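Local coordinates for uricase (Bacillus fastidiosus, PDB 4R8X) that catalyses the cofactor-free oxidation of urate by molecular oxygen to 5-hydroxyisourate, the first step of urate degradation towards allantoin, at the interface of chains A and B and the interface of chains A and C. Coordinates in Å, arbitrary orientation; residue numbers count along the deposited sequence, not the author numbering. Chains: chain A/B/C, Uricase.

Four patches sample two kinds of two-fold interface in a uricase tetramer. Contacts 1, 3 and 4 join chains A and B; contact 2 joins A and C. All distances here run between the centres of the C-alpha atoms of the contacts. Contact 1 lies about 20 Å from contact 4 and about 35 Å from contact 3, while contacts 3 and 4 are about 45 Å apart. Strand 296-304 serves contact 1 through A:Phe301 and contact 3 through B:Phe296. Contact 2 is about 19 Å from contact 3 but about 51 Å from contact 4. Chain A is therefore gripped by B at well-separated points and by C through a different surface.

Contact 1: the interface of chains A and B. Residues chain A 243, 245-246, 248, 300-301; chain B 57-58.
B:Phe58 slips its ring between A:Phe301 and A:Gln245, so that chain A covers both faces of one phenyl group at this uricase interface. On one face the two phenylalanine rings stack almost parallel, 8° between their planes and 4.1 Å between the ring centroids of A:Phe301 and B:Phe58. The side chains run past each other in opposite directions, and the stack is offset: B:Phe58 CD2 sits over the middle of the A:Phe301 ring, whereas A:Phe301 CD1 lies nearer the rim of its partner. On the opposite face the methylene A:Gln245 CG, set beside its backbone N (chi1 -68°), makes a CH-pi contact, 3.7 Å from the centroid of the B:Phe58 ring. A bend at chi2 then carries the A:Gln245 amide away from the ring face, its plane 68° from that of the ring. This residue is a likely urate ligand, so the interface may help shape the active site. Farther out, water 1 joins the two chains, 2.8 Å from A:Gln245 NE2 and 2.8 Å from the hydroxyl B:Ser57 OG. A:Ser243 OG accepts a hydrogen bond from A:His246 N at 3.0 Å, capping the start of helix 244-258. The same hydroxyl reaches across through water 2, which lies 2.6 Å from A:Ser243 OG and 2.6 Å from the carbonyl B:Ser57 O.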
loop_
_atom_site.group_PDB
_atom_site.type_symbol
_atom_site.label_atom_id
_atom_site.label_comp_id
_atom_site.label_asym_id
_atom_site.label_seq_id
_atom_site.Cartn_x
_atom_site.Cartn_y
_atom_site.Cartn_z
ATOM N N SER A 243 24.475 -18.078 2.950
ATOM C CA SER A 243 23.082 -18.028 2.498
ATOM C C SER A 243 22.291 -17.424 3.647
ATOM O O SER A 243 22.807 -17.313 4.762
ATOM C CB SER A 243 22.528 -19.422 2.215
ATOM O OG SER A 243 22.508 -20.196 3.400
ATOM N N GLN A 245 19.702 -18.919 4.885
ATOM C CA GLN A 245 19.509 -20.129 5.692
ATOM C C GLN A 245 20.603 -20.264 6.740
ATOM O O GLN A 245 20.337 -20.505 7.915
ATOM C CB GLN A 245 19.528 -21.376 4.799
ATOM C CG GLN A 245 18.360 -21.522 3.837
ATOM C CD GLN A 245 18.632 -20.923 2.465
ATOM O OE1 GLN A 245 19.061 -19.775 2.342
ATOM N NE2 GLN A 245 18.390 -21.712 1.423
ATOM N N HIS A 246 21.842 -20.133 6.291
ATOM C CA HIS A 246 23.000 -20.219 7.168
ATOM C C HIS A 246 22.966 -19.095 8.210
ATOM O O HIS A 246 23.127 -19.332 9.412
ATOM C CB HIS A 246 24.260 -20.160 6.296
ATOM C CG HIS A 246 25.547 -20.162 7.056
ATOM N ND1 HIS A 246 26.476 -19.154 6.929
ATOM C CD2 HIS A 246 26.082 -21.061 7.918
ATOM C CE1 HIS A 246 27.525 -19.424 7.687
ATOM N NE2 HIS A 246 27.311 -20.576 8.300
ATOM N N ILE A 248 20.391 -17.272 9.398
ATOM C CA ILE A 248 19.354 -17.312 10.420
ATOM C C ILE A 248 19.613 -18.406 11.461
ATOM O O ILE A 248 19.231 -18.253 12.615
ATOM C CB ILE A 248 17.912 -17.384 9.851
ATOM C CG1 ILE A 248 17.702 -18.605 8.965
ATOM C CG2 ILE A 248 17.580 -16.128 9.060
ATOM C CD1 ILE A 248 16.262 -18.721 8.480
ATOM N N GLY A 300 11.470 -20.450 6.333
ATOM C CA GLY A 300 10.824 -20.657 7.612
ATOM C C GLY A 300 11.705 -21.637 8.353
ATOM O O GLY A 300 12.075 -22.680 7.805
ATOM N N PHE A 301 12.069 -21.316 9.586
ATOM C CA PHE A 301 13.009 -22.167 10.305
ATOM C C PHE A 301 12.893 -21.935 11.797
ATOM O O PHE A 301 12.622 -20.822 12.239
ATOM C CB PHE A 301 14.430 -21.862 9.817
ATOM C CG PHE A 301 15.463 -22.859 10.254
ATOM C CD1 PHE A 301 15.401 -24.171 9.824
ATOM C CD2 PHE A 301 16.519 -22.469 11.062
ATOM C CE1 PHE A 301 16.362 -25.089 10.218
ATOM C CE2 PHE A 301 17.480 -23.368 11.453
ATOM C CZ PHE A 301 17.407 -24.677 11.032
ATOM N N SER B 57 21.746 -27.256 4.859
ATOM C CA SER B 57 21.760 -25.970 4.179
ATOM C C SER B 57 21.618 -24.828 5.190
ATOM O O SER B 57 22.162 -23.743 4.988
ATOM C CB SER B 57 20.697 -25.888 3.079
ATOM O OG SER B 57 19.384 -25.859 3.599
ATOM N N PHE B 58 20.913 -25.091 6.289
ATOM C CA PHE B 58 20.819 -24.135 7.386
ATOM C C PHE B 58 21.961 -24.320 8.389
ATOM O O PHE B 58 22.654 -23.378 8.760
ATOM C CB PHE B 58 19.493 -24.295 8.143
ATOM C CG PHE B 58 18.264 -23.992 7.322
ATOM C CD1 PHE B 58 17.725 -24.950 6.479
ATOM C CD2 PHE B 58 17.610 -22.769 7.443
ATOM C CE1 PHE B 58 16.595 -24.701 5.734
ATOM C CE2 PHE B 58 16.453 -22.504 6.694
ATOM C CZ PHE B 58 15.940 -23.469 5.848
HETATM O O HOH W 1 17.656 -24.390 1.909
HETATM O O HOH W 2 23.374 -22.569 2.968
#

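Contact 2: the interface of chains A and C. Residues chain A 40, 118, 136; chain C 170-172, 174, 199, 274.
C:Ile172 places CG1 anti to its backbone N (chi1 -167°), which swings the branch methyl CG2 towards chain A and leaves CD1 over a face of the C:Trp274 indole. A:Phe118, with CG anti to its carbonyl carbon (chi1 -79°), reaches across at about a right angle to meet that methyl. Its rim atom CE2 lies 3.4 Å from C:Ile172 CG2, a snug apolar contact at the two-fold A-C interface of uricase. A:Ile40 CD1 is 3.7 Å from the same C:Ile172 CG2 and also sits over the centre of the A:Phe118 ring, packing one face of it within chain A. The C:Trp274 indole arrives from the opposite direction to A:Phe118, and A:Phe118 CE1 lies in the indole plane at its edge, so the meeting is not a stack. C:Val174 extends the apolar patch, its CG2 4.0 Å from A:Phe136 CE2. Two backbone hydrogen bonds fix the register: A:Phe136 N donates to C:Ile172 O at 3.0 Å, and C:Ile172 N donates to A:Phe136 O at 2.9 Å. This antiparallel bridge between strand 135-138 of A and strand 161-173 of C carries a beta-sheet edge from one subunit to the next, flanked by strands 40-50 and 118-125 of chain A.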
loop_
_atom_site.group_PDB
_atom_site.type_symbol
_atom_site.label_atom_id
_atom_site.label_comp_id
_atom_site.label_asym_id
_atom_site.label_seq_id
_atom_site.Cartn_x
_atom_site.Cartn_y
_atom_site.Cartn_z
ATOM N N ILE A 40 4.956 6.357 25.383
ATOM C CA ILE A 40 3.843 5.889 24.569
ATOM C C ILE A 40 3.885 4.360 24.558
ATOM O O ILE A 40 4.929 3.754 24.285
ATOM C CB ILE A 40 3.906 6.440 23.123
ATOM C CG1 ILE A 40 3.835 7.970 23.141
ATOM C CG2 ILE A 40 2.780 5.866 22.282
ATOM C CD1 ILE A 40 4.243 8.619 21.844
ATOM N N PHE A 118 7.292 4.079 18.218
ATOM C CA PHE A 118 7.849 5.426 18.200
ATOM C C PHE A 118 9.322 5.411 18.558
ATOM O O PHE A 118 9.741 4.698 19.483
ATOM C CB PHE A 118 7.115 6.334 19.195
ATOM C CG PHE A 118 5.791 6.838 18.694
ATOM C CD1 PHE A 118 4.614 6.163 18.997
ATOM C CD2 PHE A 118 5.717 8.004 17.937
ATOM C CE1 PHE A 118 3.386 6.636 18.548
ATOM C CE2 PHE A 118 4.490 8.484 17.488
ATOM C CZ PHE A 118 3.325 7.796 17.797
ATOM N N PHE A 136 8.411 12.575 19.795
ATOM C CA PHE A 136 8.805 11.262 19.312
ATOM C C PHE A 136 8.442 11.085 17.843
ATOM O O PHE A 136 7.463 11.660 17.359
ATOM C CB PHE A 136 8.163 10.156 20.168
ATOM C CG PHE A 136 8.458 10.294 21.632
ATOM C CD1 PHE A 136 9.626 9.768 22.173
ATOM C CD2 PHE A 136 7.593 10.995 22.467
ATOM C CE1 PHE A 136 9.911 9.923 23.519
ATOM C CE2 PHE A 136 7.876 11.152 23.803
ATOM C CZ PHE A 136 9.033 10.609 24.337
ATOM N N GLN C 170 7.101 12.443 10.678
ATOM C CA GLN C 170 5.902 12.167 11.484
ATOM C C GLN C 170 6.278 12.292 12.942
ATOM O O GLN C 170 6.994 11.453 13.463
ATOM C CB GLN C 170 5.338 10.766 11.184
ATOM C CG GLN C 170 5.077 10.534 9.688
ATOM C CD GLN C 170 4.341 9.237 9.387
ATOM O OE1 GLN C 170 4.070 8.442 10.287
ATOM N NE2 GLN C 170 4.023 9.013 8.111
ATOM N N LEU C 171 5.799 13.343 13.605
ATOM C CA LEU C 171 6.200 13.629 14.987
ATOM C C LEU C 171 4.997 13.867 15.877
ATOM O O LEU C 171 4.030 14.523 15.479
ATOM C CB LEU C 171 7.092 14.867 15.068
ATOM C CG LEU C 171 8.413 14.817 14.319
ATOM C CD1 LEU C 171 9.036 16.203 14.374
ATOM C CD2 LEU C 171 9.330 13.753 14.896
ATOM N N ILE C 172 5.064 13.317 17.082
ATOM C CA ILE C 172 4.041 13.560 18.085
ATOM C C ILE C 172 4.683 14.293 19.253
ATOM O O ILE C 172 5.847 14.080 19.561
ATOM C CB ILE C 172 3.389 12.235 18.549
ATOM C CG1 ILE C 172 2.109 12.506 19.353
ATOM C CG2 ILE C 172 4.382 11.375 19.333
ATOM C CD1 ILE C 172 1.245 11.265 19.520
ATOM N N VAL C 174 3.994 14.931 23.299
ATOM C CA VAL C 174 3.151 14.503 24.425
ATOM C C VAL C 174 2.911 15.578 25.499
ATOM O O VAL C 174 2.819 15.273 26.685
ATOM C CB VAL C 174 3.682 13.205 25.070
ATOM C CG1 VAL C 174 3.633 12.058 24.060
ATOM C CG2 VAL C 174 5.094 13.409 25.608
ATOM N N TYR C 199 -0.145 15.493 16.890
ATOM C CA TYR C 199 0.544 14.529 16.040
ATOM C C TYR C 199 0.522 15.068 14.605
ATOM O O TYR C 199 -0.547 15.288 14.033
ATOM C CB TYR C 199 -0.147 13.161 16.179
ATOM C CG TYR C 199 0.492 12.018 15.439
ATOM C CD1 TYR C 199 1.837 12.037 15.070
ATOM C CD2 TYR C 199 -0.269 10.920 15.095
ATOM C CE1 TYR C 199 2.400 10.967 14.386
ATOM C CE2 TYR C 199 0.285 9.861 14.412
ATOM C CZ TYR C 199 1.609 9.895 14.054
ATOM O OH TYR C 199 2.154 8.835 13.368
ATOM N N TRP C 274 -4.746 11.945 17.495
ATOM C CA TRP C 274 -5.600 10.874 17.959
ATOM C C TRP C 274 -6.885 11.380 18.616
ATOM O O TRP C 274 -6.991 12.550 18.980
ATOM C CB TRP C 274 -4.833 10.083 19.009
ATOM C CG TRP C 274 -3.604 9.381 18.535
ATOM C CD1 TRP C 274 -3.347 8.901 17.284
ATOM C CD2 TRP C 274 -2.464 9.066 19.331
ATOM N NE1 TRP C 274 -2.110 8.287 17.257
ATOM C CE2 TRP C 274 -1.549 8.379 18.505
ATOM C CE3 TRP C 274 -2.136 9.274 20.678
ATOM C CZ2 TRP C 274 -0.325 7.900 18.987
ATOM C CZ3 TRP C 274 -0.918 8.808 21.145
ATOM C CH2 TRP C 274 -0.029 8.134 20.301
#

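Contact 3: the interface of chains A and B. Residues chain A 10-11, 13; chain B 294-296.
An antiparallel beta bridge between subunits of the uricase tetramer forms here, pairing strand 5-17 of chain A with the start of strand 296-304 of chain B and so helping to hold the two chains together. A:Gly10 N donates a hydrogen bond to B:Phe296 O at 2.8 Å. The return bond, B:Phe296 N to A:Gly10 O, is 3.0 Å long. The phenyl ring of B:Phe296 folds back over this pairing, with CG between the backbone N and the carbonyl carbon (chi1 60°). One ring face then receives A:Gly10 CA, 3.9 Å from the B:Phe296 ring centroid, in a CH-pi contact. The A:Asp11 carboxylate is turned 79° from the ring plane, and its OD2 lies in that plane at the ring edge, 3.7 Å from B:Phe296 CE2. A leucine in place of B:Phe296 would probably leave A:Gly10 CA without its aromatic face and the carboxylate of A:Asp11 without the ring edge beside it. Water 3 bridges the chains, 2.7 Å from A:Asp11 OD2 and 2.6 Å from B:Pro294 O. Beyond it, B:Pro294 CB lies in the plane of the A:Tyr13 ring, at its edge, 3.8 Å from A:Tyr13 CE2.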
loop_
_atom_site.group_PDB
_atom_site.type_symbol
_atom_site.label_atom_id
_atom_site.label_comp_id
_atom_site.label_asym_id
_atom_site.label_seq_id
_atom_site.Cartn_x
_atom_site.Cartn_y
_atom_site.Cartn_z
ATOM N N GLY A 10 -10.903 -6.219 14.911
ATOM C CA GLY A 10 -9.540 -5.974 14.471
ATOM C C GLY A 10 -9.290 -4.479 14.343
ATOM O O GLY A 10 -10.233 -3.672 14.420
ATOM N N ASP A 11 -8.029 -4.109 14.117
ATOM C CA ASP A 11 -7.609 -2.693 14.075
ATOM C C ASP A 11 -8.103 -1.907 15.295
ATOM O O ASP A 11 -8.554 -0.748 15.177
ATOM C CB ASP A 11 -8.010 -1.998 12.760
ATOM C CG ASP A 11 -7.081 -2.348 11.603
ATOM O OD1 ASP A 11 -6.087 -3.087 11.813
ATOM O OD2 ASP A 11 -7.338 -1.850 10.487
ATOM N N TYR A 13 -6.919 0.121 17.621
ATOM C CA TYR A 13 -5.785 0.936 18.007
ATOM C C TYR A 13 -5.957 1.408 19.436
ATOM O O TYR A 13 -7.008 1.929 19.810
ATOM C CB TYR A 13 -5.609 2.121 17.059
ATOM C CG TYR A 13 -5.124 1.706 15.692
ATOM C CD1 TYR A 13 -3.770 1.480 15.456
ATOM C CD2 TYR A 13 -6.014 1.555 14.626
ATOM C CE1 TYR A 13 -3.311 1.096 14.197
ATOM C CE2 TYR A 13 -5.565 1.168 13.364
ATOM C CZ TYR A 13 -4.209 0.951 13.158
ATOM O OH TYR A 13 -3.728 0.579 11.917
ATOM N N PRO B 294 -11.100 3.184 12.365
ATOM C CA PRO B 294 -10.565 1.922 11.823
ATOM C C PRO B 294 -11.116 0.576 12.343
ATOM O O PRO B 294 -11.149 -0.349 11.545
ATOM C CB PRO B 294 -9.071 2.021 12.137
ATOM C CG PRO B 294 -8.795 3.497 12.118
ATOM C CD PRO B 294 -10.017 4.107 12.761
ATOM N N PRO B 295 -11.505 0.456 13.630
ATOM C CA PRO B 295 -11.818 -0.909 14.082
ATOM C C PRO B 295 -12.907 -1.585 13.254
ATOM O O PRO B 295 -13.924 -0.959 12.951
ATOM C CB PRO B 295 -12.311 -0.693 15.514
ATOM C CG PRO B 295 -11.617 0.526 15.966
ATOM C CD PRO B 295 -11.561 1.417 14.750
ATOM N N PHE B 296 -12.678 -2.849 12.891
ATOM C CA PHE B 296 -13.624 -3.614 12.089
ATOM C C PHE B 296 -14.008 -4.910 12.793
ATOM O O PHE B 296 -13.163 -5.579 13.389
ATOM C CB PHE B 296 -13.060 -3.924 10.696
ATOM C CG PHE B 296 -11.789 -4.739 10.707
ATOM C CD1 PHE B 296 -11.834 -6.128 10.679
ATOM C CD2 PHE B 296 -10.549 -4.119 10.744
ATOM C CE1 PHE B 296 -10.677 -6.890 10.685
ATOM C CE2 PHE B 296 -9.378 -4.867 10.739
ATOM C CZ PHE B 296 -9.443 -6.265 10.716
HETATM O O HOH W 3 -9.477 -0.553 9.523
#

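Contact 4: the interface of chains A and B. Residues chain A 183, 185-187; chain B 67, 75, 102-103.
B:Phe75 of helix 69-82 turns its CD2-CE2 rim onto one face of the A:Tyr187 ring, in a polar and aromatic patch that holds the A and B subunits of the uricase tetramer together. From A:Tyr187 CB, chi1 of -64° turns the ring towards that helix. CD1 passes B:Phe75 CA, and CD2 nears the hydroxyl of B:Tyr103. Farther along, CE1 keeps to B:Phe75 CD2, CE2 has B:Lys102 CE near the ring edge, and CZ lies 3.5 Å from B:Phe75 CD2; the phenolic OH ends nearest B:Phe75 CE2. B:Phe75 CD2 stands over the centre of the A:Tyr187 ring, and A:Glu186 CG covers the opposite face. Without the ring, as with an alanine here, the B:Phe75 rim is likely to face a gap and the B:Lys102 chain to lose the edge it runs beside. A:Tyr187 N bonds A:Asp185 OD1 at 3.0 Å, steadying the carboxylate whose OD2 takes the B:Tyr103 hydroxyl OH at 2.7 Å on its syn lone pair. B:Val67 CG2 and B:Lys102 CG pack opposite faces of the B:Tyr103 ring. B:Lys102 NZ faces both A:Glu186 oxygens, with a salt bridge to OE1 at 2.6 Å and OE2 at 3.2 Å; water 5 also links NZ to OE2.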
loop_
_atom_site.group_PDB
_atom_site.type_symbol
_atom_site.label_atom_id
_atom_site.label_comp_id
_atom_site.label_asym_id
_atom_site.label_seq_id
_atom_site.Cartn_x
_atom_site.Cartn_y
_atom_site.Cartn_z
ATOM N N ILE A 183 22.521 -26.638 -6.656
ATOM C CA ILE A 183 22.321 -27.561 -7.767
ATOM C C ILE A 183 22.390 -26.863 -9.113
ATOM O O ILE A 183 21.752 -25.824 -9.323
ATOM C CB ILE A 183 20.985 -28.312 -7.627
ATOM C CG1 ILE A 183 21.088 -29.357 -6.506
ATOM C CG2 ILE A 183 20.592 -28.983 -8.945
ATOM C CD1 ILE A 183 19.754 -29.877 -6.023
ATOM N N ASP A 185 21.502 -27.657 -12.803
ATOM C CA ASP A 185 20.877 -28.495 -13.816
ATOM C C ASP A 185 20.243 -27.610 -14.883
ATOM O O ASP A 185 20.585 -26.435 -14.984
ATOM C CB ASP A 185 19.886 -29.515 -13.217
ATOM C CG ASP A 185 18.738 -28.867 -12.447
ATOM O OD1 ASP A 185 18.494 -27.661 -12.627
ATOM O OD2 ASP A 185 18.070 -29.594 -11.673
ATOM N N GLU A 186 19.329 -28.160 -15.672
ATOM C CA GLU A 186 18.755 -27.392 -16.769
ATOM C C GLU A 186 17.897 -26.219 -16.306
ATOM O O GLU A 186 17.587 -25.339 -17.106
ATOM C CB GLU A 186 17.949 -28.281 -17.714
ATOM C CG GLU A 186 16.693 -28.874 -17.113
ATOM C CD GLU A 186 16.932 -30.213 -16.455
ATOM O OE1 GLU A 186 15.994 -31.042 -16.461
ATOM O OE2 GLU A 186 18.055 -30.437 -15.942
ATOM N N TYR A 187 17.519 -26.199 -15.027
ATOM C CA TYR A 187 16.709 -25.106 -14.491
ATOM C C TYR A 187 17.549 -24.012 -13.856
ATOM O O TYR A 187 17.013 -22.999 -13.418
ATOM C CB TYR A 187 15.677 -25.624 -13.474
ATOM C CG TYR A 187 14.659 -26.543 -14.091
ATOM C CD1 TYR A 187 13.632 -26.041 -14.886
ATOM C CD2 TYR A 187 14.721 -27.912 -13.890
ATOM C CE1 TYR A 187 12.698 -26.884 -15.468
ATOM C CE2 TYR A 187 13.791 -28.762 -14.464
ATOM C CZ TYR A 187 12.785 -28.245 -15.252
ATOM O OH TYR A 187 11.857 -29.086 -15.819
ATOM N N VAL B 67 18.185 -26.611 -4.305
ATOM C CA VAL B 67 17.651 -26.040 -5.535
ATOM C C VAL B 67 17.549 -24.545 -5.296
ATOM O O VAL B 67 16.869 -24.112 -4.358
ATOM C CB VAL B 67 16.255 -26.607 -5.857
ATOM C CG1 VAL B 67 15.698 -25.984 -7.129
ATOM C CG2 VAL B 67 16.306 -28.128 -5.968
ATOM N N PHE B 75 11.590 -23.091 -12.987
ATOM C CA PHE B 75 10.855 -24.351 -13.037
ATOM C C PHE B 75 9.353 -24.087 -13.178
ATOM O O PHE B 75 8.691 -24.666 -14.041
ATOM C CB PHE B 75 11.156 -25.160 -11.768
ATOM C CG PHE B 75 10.676 -26.590 -11.795
ATOM C CD1 PHE B 75 9.369 -26.911 -11.476
ATOM C CD2 PHE B 75 11.562 -27.628 -12.083
ATOM C CE1 PHE B 75 8.940 -28.237 -11.468
ATOM C CE2 PHE B 75 11.136 -28.950 -12.079
ATOM C CZ PHE B 75 9.824 -29.255 -11.772
ATOM N N LYS B 102 11.461 -34.503 -10.126
ATOM C CA LYS B 102 12.785 -34.035 -10.518
ATOM C C LYS B 102 13.805 -34.161 -9.384
ATOM O O LYS B 102 14.959 -34.509 -9.610
ATOM C CB LYS B 102 12.716 -32.581 -11.006
ATOM C CG LYS B 102 14.049 -32.002 -11.432
ATOM C CD LYS B 102 14.487 -32.573 -12.750
ATOM C CE LYS B 102 15.790 -31.939 -13.176
ATOM N NZ LYS B 102 16.342 -32.588 -14.394
ATOM N N TYR B 103 13.373 -33.877 -8.163
ATOM C CA TYR B 103 14.287 -33.793 -7.030
ATOM C C TYR B 103 13.937 -34.814 -5.960
ATOM O O TYR B 103 13.045 -34.593 -5.151
ATOM C CB TYR B 103 14.278 -32.364 -6.472
ATOM C CG TYR B 103 14.718 -31.352 -7.518
ATOM C CD1 TYR B 103 16.028 -31.340 -7.986
ATOM C CD2 TYR B 103 13.817 -30.439 -8.066
ATOM C CE1 TYR B 103 16.435 -30.435 -8.951
ATOM C CE2 TYR B 103 14.212 -29.526 -9.029
ATOM C CZ TYR B 103 15.524 -29.530 -9.470
ATOM O OH TYR B 103 15.928 -28.629 -10.440
HETATM O O HOH W 4 17.728 -26.411 -10.248
HETATM O O HOH W 5 19.103 -32.723 -15.671
#